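Local coordinates for protein mediator of RNA polymerase II transcription subunit 6 (Schizosaccharomyces pombe, PDB 4H61) that serves as a subunit of the Mediator complex, the coactivator that relays signals from gene-specific regulators to RNA polymerase II, at residues D5-Q10 and I110-N115; I9-P14 and Q34-S39; H40-E45 and I71-I76; I86-R91 and K98-Y103. All blocks are in the same frame, centred on the assembly; numbering follows the deposited sequence.

Interaction 1 (D5-Q10 and I110-N115)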
loop_
_atom_site.group_PDB
_atom_site.type_symbol
_atom_site.label_atom_id
_atom_site.label_comp_id
_atom_site.label_asym_id
_atom_site.label_seq_id
_atom_site.Cartn_x
_atom_site.Cartn_y
_atom_site.Cartn_z
ATOM N N ASP A 5 -14.921 12.834 5.390
ATOM C CA ASP A 5 -13.512 13.179 5.286
ATOM C C ASP A 5 -12.666 12.162 6.035
ATOM O O ASP A 5 -12.760 12.040 7.255
ATOM C CB ASP A 5 -13.286 14.597 5.810
ATOM C CG ASP A 5 -11.816 14.959 5.937
ATOM O OD1 ASP A 5 -10.947 14.313 5.308
ATOM O OD2 ASP A 5 -11.525 15.918 6.680
ATOM N N LEU A 6 -11.830 11.440 5.295
ATOM C CA LEU A 6 -11.035 10.364 5.873
ATOM C C LEU A 6 -9.801 10.869 6.611
ATOM O O LEU A 6 -9.089 10.090 7.246
ATOM C CB LEU A 6 -10.636 9.358 4.793
ATOM C CG LEU A 6 -11.824 8.702 4.079
ATOM C CD1 LEU A 6 -11.336 7.822 2.953
ATOM C CD2 LEU A 6 -12.669 7.896 5.064
ATOM N N THR A 7 -9.542 12.170 6.545
ATOM C CA THR A 7 -8.416 12.726 7.297
ATOM C C THR A 7 -8.851 12.989 8.719
ATOM O O THR A 7 -8.086 13.508 9.518
ATOM C CB THR A 7 -7.936 14.065 6.732
ATOM O OG1 THR A 7 -8.952 15.060 6.942
ATOM C CG2 THR A 7 -7.624 13.942 5.248
ATOM N N SER A 8 -10.092 12.651 9.033
ATOM C CA SER A 8 -10.606 12.982 10.333
ATOM C C SER A 8 -11.072 11.744 11.104
ATOM O O SER A 8 -11.724 11.862 12.163
ATOM C CB SER A 8 -11.737 13.992 10.197
ATOM O OG SER A 8 -12.940 13.340 9.846
ATOM N N ILE A 9 -10.743 10.558 10.593
ATOM C CA ILE A 9 -11.141 9.347 11.305
ATOM C C ILE A 9 -9.989 8.393 11.593
ATOM O O ILE A 9 -8.931 8.468 10.978
ATOM C CB ILE A 9 -12.264 8.558 10.576
ATOM C CG1 ILE A 9 -11.787 8.075 9.205
ATOM C CG2 ILE A 9 -13.554 9.373 10.462
ATOM C CD1 ILE A 9 -12.682 7.010 8.635
ATOM N N GLN A 10 -10.212 7.509 12.556
ATOM C CA GLN A 10 -9.338 6.379 12.814
ATOM C C GLN A 10 -10.227 5.152 12.814
ATOM O O GLN A 10 -11.373 5.201 13.262
ATOM C CB GLN A 10 -8.668 6.503 14.179
ATOM C CG GLN A 10 -7.595 7.570 14.273
ATOM C CD GLN A 10 -6.941 7.594 15.645
ATOM O OE1 GLN A 10 -7.414 6.940 16.576
ATOM N NE2 GLN A 10 -5.848 8.342 15.773
ATOM N N ILE A 110 -5.792 2.271 12.242
ATOM C CA ILE A 110 -5.431 2.779 10.936
ATOM C C ILE A 110 -5.916 4.219 10.771
ATOM O O ILE A 110 -7.053 4.546 11.116
ATOM C CB ILE A 110 -6.005 1.903 9.814
ATOM C CG1 ILE A 110 -5.738 0.427 10.107
ATOM C CG2 ILE A 110 -5.420 2.310 8.464
ATOM C CD1 ILE A 110 -6.113 -0.508 8.968
ATOM N N TYR A 111 -5.038 5.073 10.253
ATOM C CA TYR A 111 -5.377 6.453 9.943
ATOM C C TYR A 111 -4.373 7.009 8.931
ATOM O O TYR A 111 -3.258 6.491 8.813
ATOM C CB TYR A 111 -5.401 7.305 11.218
ATOM C CG TYR A 111 -4.162 7.183 12.085
ATOM C CD1 TYR A 111 -3.039 7.977 11.849
ATOM C CD2 TYR A 111 -4.115 6.281 13.146
ATOM C CE1 TYR A 111 -1.897 7.870 12.643
ATOM C CE2 TYR A 111 -2.978 6.168 13.945
ATOM C CZ TYR A 111 -1.872 6.966 13.687
ATOM O OH TYR A 111 -0.741 6.857 14.473
ATOM N N MET A 112 -4.776 8.039 8.186
ATOM C CA MET A 112 -3.874 8.717 7.248
ATOM C C MET A 112 -2.773 9.428 8.021
ATOM O O MET A 112 -3.013 10.012 9.080
ATOM C CB MET A 112 -4.626 9.741 6.389
ATOM C CG MET A 112 -5.799 9.167 5.592
ATOM S SD MET A 112 -6.757 10.384 4.641
ATOM C CE MET A 112 -5.449 11.134 3.675
ATOM N N ALA A 113 -1.561 9.362 7.496
ATOM C CA ALA A 113 -0.440 10.054 8.104
ATOM C C ALA A 113 -0.536 11.482 7.622
ATOM O O ALA A 113 -1.261 11.754 6.663
ATOM C CB ALA A 113 0.858 9.430 7.640
ATOM N N PRO A 114 0.176 12.406 8.280
ATOM C CA PRO A 114 0.222 13.778 7.766
ATOM C C PRO A 114 0.724 13.821 6.320
ATOM O O PRO A 114 1.449 12.925 5.875
ATOM C CB PRO A 114 1.227 14.462 8.696
ATOM C CG PRO A 114 1.117 13.711 9.967
ATOM C CD PRO A 114 0.850 12.281 9.583
ATOM N N ASN A 115 0.331 14.862 5.597
ATOM C CA ASN A 115 0.641 14.961 4.183
ATOM C C ASN A 115 2.148 14.961 3.920
ATOM O O ASN A 115 2.613 14.494 2.872
ATOM C CB ASN A 115 -0.029 16.197 3.581
ATOM C CG ASN A 115 0.342 16.409 2.133
ATOM O OD1 ASN A 115 -0.182 15.743 1.240
ATOM N ND2 ASN A 115 1.262 17.337 1.889
#
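Leu6 and Met112 meet first as the segment 5-10 passes the edge strand 109-112: the carbonyl O of Leu6 lies 3.5 Å from Met112 SD, and Leu6 CB also rests against the sulfur. Thr7 follows, its methyl CG2 reaching Met112 SD at 3.7 Å and Met112 CE slightly farther off; the two side chains pass at a slant. The bend of the methionine at its last torsion (chi3 55°) puts CE beside this methyl. Thr7 is itself held within its own segment: its backbone N donates to Asp5 OD1 (2.8 Å), an Asx turn in which the donor stands above the carboxylate plane. Ser8 turns back too, with OG and N both reaching Asp5 O from the same face of that carbonyl. Ile9 contributes mainly its backbone O, 3.7 Å from Tyr111 CB. Gln10 then runs alongside Tyr111, both pointing the same way: CG packs on Tyr111 CB at 3.8 Å, and NE2 lies the same distance from Tyr111 CD2, with amide and ring planes 24° apart. Gln10 CA approaches Ile110 O (3.4 Å) in a CA-H...O contact. Residues 5-10 thus meet the strand through sulfur, methyl, amide-ring and CA-H...O contacts without a conventional hydrogen bond, and the neighbouring backbone bond between Trp11 and Ile110 supplies a conventional polar link.

Interaction 2 (I9-P14 and Q34-S39)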
loop_
_atom_site.group_PDB
_atom_site.type_symbol
_atom_site.label_atom_id
_atom_site.label_comp_id
_atom_site.label_asym_id
_atom_site.label_seq_id
_atom_site.Cartn_x
_atom_site.Cartn_y
_atom_site.Cartn_z
ATOM N N ILE A 9 -10.743 10.558 10.593
ATOM C CA ILE A 9 -11.141 9.347 11.305
ATOM C C ILE A 9 -9.989 8.393 11.593
ATOM O O ILE A 9 -8.931 8.468 10.978
ATOM C CB ILE A 9 -12.264 8.558 10.576
ATOM C CG1 ILE A 9 -11.787 8.075 9.205
ATOM C CG2 ILE A 9 -13.554 9.373 10.462
ATOM C CD1 ILE A 9 -12.682 7.010 8.635
ATOM N N GLN A 10 -10.212 7.509 12.556
ATOM C CA GLN A 10 -9.338 6.379 12.814
ATOM C C GLN A 10 -10.227 5.152 12.814
ATOM O O GLN A 10 -11.373 5.201 13.262
ATOM C CB GLN A 10 -8.668 6.503 14.179
ATOM C CG GLN A 10 -7.595 7.570 14.273
ATOM C CD GLN A 10 -6.941 7.594 15.645
ATOM O OE1 GLN A 10 -7.414 6.940 16.576
ATOM N NE2 GLN A 10 -5.848 8.342 15.773
ATOM N N TRP A 11 -9.698 4.049 12.321
ATOM C CA TRP A 11 -10.483 2.838 12.190
ATOM C C TRP A 11 -9.759 1.739 12.956
ATOM O O TRP A 11 -8.530 1.708 12.997
ATOM C CB TRP A 11 -10.645 2.495 10.701
ATOM C CG TRP A 11 -11.343 1.195 10.376
ATOM C CD1 TRP A 11 -12.687 1.005 10.179
ATOM C CD2 TRP A 11 -10.726 -0.089 10.176
ATOM N NE1 TRP A 11 -12.943 -0.318 9.882
ATOM C CE2 TRP A 11 -11.758 -1.009 9.871
ATOM C CE3 TRP A 11 -9.405 -0.550 10.237
ATOM C CZ2 TRP A 11 -11.506 -2.363 9.624
ATOM C CZ3 TRP A 11 -9.156 -1.898 9.989
ATOM C CH2 TRP A 11 -10.203 -2.786 9.687
ATOM N N ARG A 12 -10.522 0.866 13.599
ATOM C CA ARG A 12 -9.943 -0.252 14.324
ATOM C C ARG A 12 -10.968 -1.365 14.448
ATOM O O ARG A 12 -12.085 -1.132 14.910
ATOM C CB ARG A 12 -9.484 0.193 15.712
ATOM C CG ARG A 12 -8.850 -0.908 16.533
ATOM C CD ARG A 12 -8.483 -0.416 17.922
ATOM N NE ARG A 12 -8.066 -1.510 18.801
ATOM C CZ ARG A 12 -6.928 -1.524 19.490
ATOM N NH1 ARG A 12 -6.086 -0.502 19.412
ATOM N NH2 ARG A 12 -6.635 -2.561 20.263
ATOM N N MET A 13 -10.592 -2.573 14.041
ATOM C CA MET A 13 -11.515 -3.704 14.082
ATOM C C MET A 13 -10.951 -4.893 14.877
ATOM O O MET A 13 -10.543 -5.902 14.299
ATOM C CB MET A 13 -11.899 -4.115 12.654
ATOM C CG MET A 13 -13.065 -5.088 12.570
ATOM S SD MET A 13 -13.581 -5.443 10.876
ATOM C CE MET A 13 -14.656 -4.043 10.546
ATOM N N PRO A 14 -10.946 -4.781 16.217
ATOM C CA PRO A 14 -10.318 -5.761 17.122
ATOM C C PRO A 14 -10.803 -7.196 16.907
ATOM O O PRO A 14 -10.042 -8.141 17.125
ATOM C CB PRO A 14 -10.744 -5.279 18.512
ATOM C CG PRO A 14 -11.053 -3.838 18.347
ATOM C CD PRO A 14 -11.618 -3.699 16.961
ATOM N N GLN A 34 -10.305 -4.178 4.932
ATOM C CA GLN A 34 -11.627 -4.116 5.533
ATOM C C GLN A 34 -11.942 -2.690 6.005
ATOM O O GLN A 34 -13.011 -2.425 6.563
ATOM C CB GLN A 34 -11.726 -5.114 6.690
ATOM C CG GLN A 34 -11.460 -6.566 6.282
ATOM C CD GLN A 34 -12.553 -7.160 5.388
ATOM O OE1 GLN A 34 -13.747 -7.070 5.685
ATOM N NE2 GLN A 34 -12.141 -7.773 4.286
ATOM N N SER A 35 -11.011 -1.773 5.759
ATOM C CA SER A 35 -11.128 -0.409 6.263
ATOM C C SER A 35 -11.612 0.530 5.162
ATOM O O SER A 35 -11.473 0.222 3.973
ATOM C CB SER A 35 -9.774 0.070 6.787
ATOM O OG SER A 35 -8.972 0.560 5.722
ATOM N N PRO A 36 -12.190 1.680 5.548
ATOM C CA PRO A 36 -12.671 2.669 4.572
ATOM C C PRO A 36 -11.560 3.414 3.833
ATOM O O PRO A 36 -11.851 4.312 3.036
ATOM C CB PRO A 36 -13.479 3.652 5.424
ATOM C CG PRO A 36 -13.000 3.456 6.829
ATOM C CD PRO A 36 -12.599 2.008 6.925
ATOM N N PHE A 37 -10.306 3.063 4.094
ATOM C CA PHE A 37 -9.192 3.674 3.372
ATOM C C PHE A 37 -8.892 2.854 2.123
ATOM O O PHE A 37 -8.298 3.337 1.149
ATOM C CB PHE A 37 -7.963 3.787 4.279
ATOM C CG PHE A 37 -8.210 4.607 5.520
ATOM C CD1 PHE A 37 -8.436 5.979 5.426
ATOM C CD2 PHE A 37 -8.227 4.011 6.778
ATOM C CE1 PHE A 37 -8.670 6.739 6.555
ATOM C CE2 PHE A 37 -8.455 4.770 7.929
ATOM C CZ PHE A 37 -8.682 6.133 7.818
ATOM N N TYR A 38 -9.335 1.606 2.153
ATOM C CA TYR A 38 -9.135 0.702 1.034
ATOM C C TYR A 38 -9.941 1.175 -0.176
ATOM O O TYR A 38 -10.949 1.839 -0.029
ATOM C CB TYR A 38 -9.537 -0.713 1.446
ATOM C CG TYR A 38 -9.215 -1.774 0.432
ATOM C CD1 TYR A 38 -7.902 -2.001 0.029
ATOM C CD2 TYR A 38 -10.221 -2.558 -0.124
ATOM C CE1 TYR A 38 -7.601 -2.977 -0.901
ATOM C CE2 TYR A 38 -9.924 -3.538 -1.055
ATOM C CZ TYR A 38 -8.613 -3.744 -1.438
ATOM O OH TYR A 38 -8.317 -4.725 -2.357
ATOM N N SER A 39 -9.472 0.854 -1.369
ATOM C CA SER A 39 -10.182 1.208 -2.589
ATOM C C SER A 39 -10.300 0.004 -3.499
ATOM O O SER A 39 -9.292 -0.575 -3.916
ATOM C CB SER A 39 -9.442 2.294 -3.345
ATOM O OG SER A 39 -9.828 2.249 -4.699
#
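Trp11 lays one face of its indole over the backbone bend that begins at Ser35. Ser35 CB sits 3.6 Å from the centroid of the six-membered ring, 15° off its normal, and Pro36 CD lies 3.7 Å from the centroid of the five-membered ring, two CH-pi contacts on the same face. On the benzene part of the indole, CZ2 approaches Gln34 O at 3.4 Å. The first torsion (chi1 175°) sets CG anti to the backbone N, on the way to the bend. Beside it, Ile9 adds CD1 against Pro36 CG at 4.0 Å and CG1 against Phe37 CZ at 3.9 Å. A type I turn from Ser35 to Tyr38 sets the proline and phenylalanine; Ser35 OG accepts from Phe37 N, an ST turn, and is also bonded to Phe32 O at the end of helix 28-33. An alanine in place of Trp11 would probably leave Ser35 CB and Pro36 CD without their aromatic surface and open a gap between the loop and the turn. No hydrogen bond links the two segments, so CH-pi and apolar contacts join the loop before helix 14-19 to the turn after helix 28-33.

Interaction 3 (H40-E45 and I71-I76)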
loop_
_atom_site.group_PDB
_atom_site.type_symbol
_atom_site.label_atom_id
_atom_site.label_comp_id
_atom_site.label_asym_id
_atom_site.label_seq_id
_atom_site.Cartn_x
_atom_site.Cartn_y
_atom_site.Cartn_z
ATOM N N HIS A 40 -11.529 -0.366 -3.822
ATOM C CA HIS A 40 -11.751 -1.564 -4.616
ATOM C C HIS A 40 -11.361 -1.386 -6.088
ATOM O O HIS A 40 -11.436 -2.331 -6.863
ATOM C CB HIS A 40 -13.193 -2.033 -4.459
ATOM C CG HIS A 40 -13.509 -2.548 -3.087
ATOM N ND1 HIS A 40 -13.821 -1.716 -2.031
ATOM C CD2 HIS A 40 -13.552 -3.813 -2.597
ATOM C CE1 HIS A 40 -14.052 -2.448 -0.952
ATOM N NE2 HIS A 40 -13.895 -3.722 -1.268
ATOM N N LYS A 41 -10.943 -0.177 -6.464
ATOM C CA LYS A 41 -10.415 0.076 -7.804
ATOM C C LYS A 41 -8.982 -0.442 -7.932
ATOM O O LYS A 41 -8.429 -0.494 -9.024
ATOM C CB LYS A 41 -10.423 1.580 -8.126
ATOM C CG LYS A 41 -11.791 2.253 -8.087
ATOM C CD LYS A 41 -11.653 3.770 -8.267
ATOM C CE LYS A 41 -13.005 4.450 -8.506
ATOM N NZ LYS A 41 -13.942 4.351 -7.350
ATOM N N SER A 42 -8.372 -0.806 -6.813
ATOM C CA SER A 42 -6.931 -1.041 -6.793
ATOM C C SER A 42 -6.518 -2.333 -7.477
ATOM O O SER A 42 -7.262 -3.315 -7.474
ATOM C CB SER A 42 -6.423 -1.072 -5.359
ATOM O OG SER A 42 -6.971 -2.186 -4.675
ATOM N N ASN A 43 -5.311 -2.326 -8.040
ATOM C CA ASN A 43 -4.710 -3.544 -8.557
ATOM C C ASN A 43 -4.701 -4.632 -7.479
ATOM O O ASN A 43 -4.831 -5.822 -7.785
ATOM C CB ASN A 43 -3.286 -3.284 -9.053
ATOM C CG ASN A 43 -3.228 -2.279 -10.203
ATOM O OD1 ASN A 43 -2.173 -1.713 -10.489
ATOM N ND2 ASN A 43 -4.358 -2.059 -10.866
ATOM N N ASN A 44 -4.551 -4.207 -6.224
ATOM C CA ASN A 44 -4.619 -5.106 -5.074
ATOM C C ASN A 44 -5.879 -5.974 -5.100
ATOM O O ASN A 44 -5.817 -7.205 -4.979
ATOM C CB ASN A 44 -4.577 -4.302 -3.768
ATOM C CG ASN A 44 -3.233 -3.603 -3.547
ATOM O OD1 ASN A 44 -2.947 -2.568 -4.161
ATOM N ND2 ASN A 44 -2.414 -4.156 -2.654
ATOM N N GLU A 45 -7.019 -5.319 -5.275
ATOM C CA GLU A 45 -8.301 -6.004 -5.265
ATOM C C GLU A 45 -8.439 -6.943 -6.461
ATOM O O GLU A 45 -8.973 -8.054 -6.346
ATOM C CB GLU A 45 -9.445 -4.979 -5.250
ATOM C CG GLU A 45 -10.832 -5.579 -5.304
ATOM C CD GLU A 45 -11.214 -6.329 -4.040
ATOM O OE1 GLU A 45 -10.416 -6.338 -3.072
ATOM O OE2 GLU A 45 -12.326 -6.911 -4.020
ATOM N N ILE A 71 -4.151 2.250 -9.288
ATOM C CA ILE A 71 -4.051 2.389 -7.831
ATOM C C ILE A 71 -3.471 1.128 -7.171
ATOM O O ILE A 71 -3.877 0.003 -7.481
ATOM C CB ILE A 71 -5.425 2.706 -7.195
ATOM C CG1 ILE A 71 -6.000 4.002 -7.773
ATOM C CG2 ILE A 71 -5.320 2.807 -5.683
ATOM C CD1 ILE A 71 -5.042 5.138 -7.749
ATOM N N GLN A 72 -2.514 1.319 -6.268
ATOM C CA GLN A 72 -1.882 0.195 -5.581
ATOM C C GLN A 72 -1.642 0.536 -4.124
ATOM O O GLN A 72 -1.419 1.699 -3.777
ATOM C CB GLN A 72 -0.542 -0.185 -6.232
ATOM C CG GLN A 72 -0.623 -0.522 -7.714
ATOM C CD GLN A 72 0.687 -1.085 -8.284
ATOM O OE1 GLN A 72 1.789 -0.774 -7.804
ATOM N NE2 GLN A 72 0.562 -1.921 -9.317
ATOM N N PHE A 73 -1.686 -0.486 -3.278
ATOM C CA PHE A 73 -1.324 -0.340 -1.875
ATOM C C PHE A 73 -0.129 -1.228 -1.567
ATOM O O PHE A 73 -0.141 -2.424 -1.858
ATOM C CB PHE A 73 -2.499 -0.712 -0.974
ATOM C CG PHE A 73 -3.678 0.205 -1.121
ATOM C CD1 PHE A 73 -3.730 1.404 -0.421
ATOM C CD2 PHE A 73 -4.724 -0.119 -1.975
ATOM C CE1 PHE A 73 -4.809 2.258 -0.559
ATOM C CE2 PHE A 73 -5.814 0.734 -2.121
ATOM C CZ PHE A 73 -5.857 1.923 -1.412
ATOM N N VAL A 74 0.912 -0.642 -0.991
ATOM C CA VAL A 74 2.094 -1.412 -0.648
ATOM C C VAL A 74 2.558 -1.074 0.756
ATOM O O VAL A 74 2.280 0.012 1.278
ATOM C CB VAL A 74 3.256 -1.174 -1.646
ATOM C CG1 VAL A 74 2.808 -1.468 -3.069
ATOM C CG2 VAL A 74 3.779 0.254 -1.534
ATOM N N ILE A 75 3.256 -2.022 1.368
ATOM C CA ILE A 75 3.874 -1.806 2.664
ATOM C C ILE A 75 5.255 -1.217 2.440
ATOM O O ILE A 75 6.054 -1.763 1.673
ATOM C CB ILE A 75 3.989 -3.129 3.423
ATOM C CG1 ILE A 75 2.596 -3.749 3.591
ATOM C CG2 ILE A 75 4.683 -2.917 4.764
ATOM C CD1 ILE A 75 2.614 -5.184 4.038
ATOM N N ILE A 76 5.534 -0.091 3.088
ATOM C CA ILE A 76 6.817 0.583 2.892
ATOM C C ILE A 76 7.606 0.729 4.189
ATOM O O ILE A 76 8.698 1.289 4.190
ATOM C CB ILE A 76 6.643 1.972 2.261
ATOM C CG1 ILE A 76 5.961 2.923 3.257
ATOM C CG2 ILE A 76 5.869 1.862 0.958
ATOM C CD1 ILE A 76 5.648 4.286 2.687
#
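Asn44 meets the main chain of Phe73 with both ends of its amide. OD1 accepts from Phe73 N at 2.6 Å, the donor tilted 29° from the carbonyl plane, and ND2 donates to Phe73 O at 3.0 Å, in the carbonyl plane and on a lone pair. The first torsion places CG anti to the carbonyl carbon, and the second (chi2 77°) turns the amide to present both atoms to the strand. OD1 also lies near the plane of the Phe73 ring, at its edge. Ile71 takes part chiefly through its backbone: its O accepts from Asn43 N at 2.8 Å, nearly in line with the C=O bond, while its CG2 touches Ser42 CB. Asn43 turns its OD1 to Gln72 NE2 (3.0 Å), which arrives on a lone pair, the two amide planes 81° apart; that NE2 also donates to Leu65 O, and Asn43 ND2 is bonded to Thr69 O. Ser42 is the N-cap of helix 43-53, its OG accepting from Glu45 N at 3.2 Å and bonded also to Ser39 O, and its CB stands at the edge of the Phe73 ring. The Asn44 amide thus mimics a strand backbone toward outer strand 70-79, while Asn43 contributes its backbone N-H and a side-chain bond.

Interaction 4 (I86-R91 and K98-Y103)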
loop_
_atom_site.group_PDB
_atom_site.type_symbol
_atom_site.label_atom_id
_atom_site.label_comp_id
_atom_site.label_asym_id
_atom_site.label_seq_id
_atom_site.Cartn_x
_atom_site.Cartn_y
_atom_site.Cartn_z
ATOM N N ILE A 86 1.688 2.018 5.229
ATOM C CA ILE A 86 1.162 1.634 3.926
ATOM C C ILE A 86 1.059 2.845 3.026
ATOM O O ILE A 86 0.698 3.926 3.484
ATOM C CB ILE A 86 -0.229 0.996 4.078
ATOM C CG1 ILE A 86 -0.125 -0.290 4.902
ATOM C CG2 ILE A 86 -0.855 0.715 2.725
ATOM C CD1 ILE A 86 -1.449 -0.899 5.232
ATOM N N GLN A 87 1.384 2.669 1.750
ATOM C CA GLN A 87 1.323 3.759 0.789
ATOM C C GLN A 87 0.371 3.457 -0.358
ATOM O O GLN A 87 0.460 2.402 -0.993
ATOM C CB GLN A 87 2.712 4.031 0.231
ATOM C CG GLN A 87 2.723 4.835 -1.046
ATOM C CD GLN A 87 4.129 5.201 -1.473
ATOM O OE1 GLN A 87 4.898 5.751 -0.682
ATOM N NE2 GLN A 87 4.481 4.887 -2.722
ATOM N N LYS A 88 -0.551 4.385 -0.605
ATOM C CA LYS A 88 -1.397 4.344 -1.792
ATOM C C LYS A 88 -0.620 5.031 -2.899
ATOM O O LYS A 88 -0.093 6.126 -2.701
ATOM C CB LYS A 88 -2.731 5.058 -1.531
ATOM C CG LYS A 88 -3.614 5.324 -2.760
ATOM C CD LYS A 88 -5.089 5.183 -2.368
ATOM C CE LYS A 88 -6.010 6.256 -2.939
ATOM N NZ LYS A 88 -6.143 7.442 -2.044
ATOM N N GLN A 89 -0.532 4.384 -4.055
ATOM C CA GLN A 89 0.231 4.933 -5.165
ATOM C C GLN A 89 -0.431 4.630 -6.509
ATOM O O GLN A 89 -1.126 3.629 -6.665
ATOM C CB GLN A 89 1.652 4.371 -5.151
ATOM C CG GLN A 89 1.766 2.951 -5.708
ATOM C CD GLN A 89 3.067 2.264 -5.321
ATOM O OE1 GLN A 89 3.793 2.727 -4.440
ATOM N NE2 GLN A 89 3.367 1.151 -5.986
ATOM N N ASN A 90 -0.234 5.509 -7.479
ATOM C CA ASN A 90 -0.689 5.221 -8.813
ATOM C C ASN A 90 0.499 4.774 -9.638
ATOM O O ASN A 90 1.392 5.566 -9.925
ATOM C CB ASN A 90 -1.324 6.448 -9.450
ATOM C CG ASN A 90 -1.814 6.177 -10.863
ATOM O OD1 ASN A 90 -2.099 5.029 -11.228
ATOM N ND2 ASN A 90 -1.900 7.227 -11.673
ATOM N N ARG A 91 0.521 3.504 -10.020
ATOM C CA ARG A 91 1.652 2.986 -10.770
ATOM C C ARG A 91 1.496 3.263 -12.259
ATOM O O ARG A 91 0.559 2.784 -12.894
ATOM C CB ARG A 91 1.825 1.493 -10.504
ATOM C CG ARG A 91 2.897 0.851 -11.344
ATOM C CD ARG A 91 3.474 -0.368 -10.659
ATOM N NE ARG A 91 4.914 -0.377 -10.847
ATOM C CZ ARG A 91 5.797 -0.267 -9.865
ATOM N NH1 ARG A 91 5.389 -0.176 -8.608
ATOM N NH2 ARG A 91 7.094 -0.272 -10.149
ATOM N N LYS A 98 3.425 7.062 -8.630
ATOM C CA LYS A 98 3.125 8.355 -8.025
ATOM C C LYS A 98 2.464 8.157 -6.672
ATOM O O LYS A 98 1.355 7.633 -6.581
ATOM C CB LYS A 98 2.256 9.220 -8.935
ATOM C CG LYS A 98 1.977 10.589 -8.345
ATOM C CD LYS A 98 1.070 11.424 -9.239
ATOM C CE LYS A 98 0.747 12.774 -8.600
ATOM N NZ LYS A 98 0.104 12.612 -7.263
ATOM N N PRO A 99 3.158 8.558 -5.608
ATOM C CA PRO A 99 2.629 8.412 -4.248
ATOM C C PRO A 99 1.434 9.330 -4.060
ATOM O O PRO A 99 1.530 10.517 -4.375
ATOM C CB PRO A 99 3.793 8.871 -3.365
ATOM C CG PRO A 99 5.013 8.758 -4.244
ATOM C CD PRO A 99 4.528 9.090 -5.622
ATOM N N LEU A 100 0.328 8.780 -3.566
ATOM C CA LEU A 100 -0.912 9.535 -3.419
ATOM C C LEU A 100 -1.164 9.905 -1.968
ATOM O O LEU A 100 -1.341 11.081 -1.647
ATOM C CB LEU A 100 -2.092 8.742 -3.984
ATOM C CG LEU A 100 -1.995 8.567 -5.497
ATOM C CD1 LEU A 100 -3.196 7.787 -6.074
ATOM C CD2 LEU A 100 -1.837 9.940 -6.136
ATOM N N THR A 101 -1.206 8.897 -1.099
ATOM C CA THR A 101 -1.331 9.125 0.337
ATOM C C THR A 101 -0.644 8.011 1.144
ATOM O O THR A 101 -0.383 6.923 0.620
ATOM C CB THR A 101 -2.819 9.327 0.781
ATOM O OG1 THR A 101 -3.120 8.498 1.916
ATOM C CG2 THR A 101 -3.786 9.009 -0.338
ATOM N N VAL A 102 -0.315 8.283 2.406
ATOM C CA VAL A 102 0.230 7.224 3.255
ATOM C C VAL A 102 -0.529 7.075 4.575
ATOM O O VAL A 102 -1.057 8.047 5.115
ATOM C CB VAL A 102 1.781 7.318 3.460
ATOM C CG1 VAL A 102 2.377 8.484 2.684
ATOM C CG2 VAL A 102 2.151 7.387 4.926
ATOM N N TYR A 103 -0.606 5.845 5.069
ATOM C CA TYR A 103 -1.432 5.536 6.227
ATOM C C TYR A 103 -0.590 4.850 7.283
ATOM O O TYR A 103 0.370 4.149 6.962
ATOM C CB TYR A 103 -2.589 4.602 5.835
ATOM C CG TYR A 103 -3.285 4.970 4.540
ATOM C CD1 TYR A 103 -2.684 4.717 3.310
ATOM C CD2 TYR A 103 -4.554 5.556 4.547
ATOM C CE1 TYR A 103 -3.307 5.050 2.132
ATOM C CE2 TYR A 103 -5.188 5.892 3.364
ATOM C CZ TYR A 103 -4.555 5.631 2.158
ATOM O OH TYR A 103 -5.157 5.951 0.966
#
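Lys88 O faces two successive N-H groups, Leu100 N at 2.8 Å and, weakly, Thr101 N at 3.4 Å: a classic beta bulge that shifts the register by one residue. Lys88 N in turn donates to Thr101 O, and on either side of the bulge the paired bonds of Ile86 with Tyr103 and of Asn90 with Lys98 continue the antiparallel ladder. The Lys88 side chain crosses Tyr103, with CD 3.4 Å from Tyr103 OH, while its CB lies at the edge of the ring. Leu100 CB touches Lys88 CG at 3.9 Å, and Leu100 CD1 reaches Asn90 CB. On the other face, Gln87 runs beside Pro99, its NE2 donating to Gln89 OE1 at 2.8 Å. A leucine in place of Gln87 would probably leave Gln89 OE1 without this donor, the Gln89 amide then relying on its NE2 bond to Gln72. Helix 115-135 packs on the face of Gln87, Pro99 and Val102, and the paired strands form a bulged beta hairpin at the centre of the antiparallel sheet.

How the interactions relate
Three of the contacts reach the four-stranded antiparallel sheet, whose strand order follows the chain. Interaction 3 brings helix 43-53 to outer strand 70-79, interaction 4 forms the central hairpin, and interaction 1 sets the N-terminal loop on the opposite outer strand, 109-112. The centres of interactions 3 and 4 are about 8 Å apart, and those of 1 and 3 about 17 Å. Interaction 2 shares Ile9 and Gln10 with interaction 1 and touches the sheet contacts through Phe37 and Tyr38. Along the chain, interactions 3 and 4 lie inside the loop closed by interaction 1, so the last strand comes back to the N-terminal segment, closing the loop that contains the other sheet contacts.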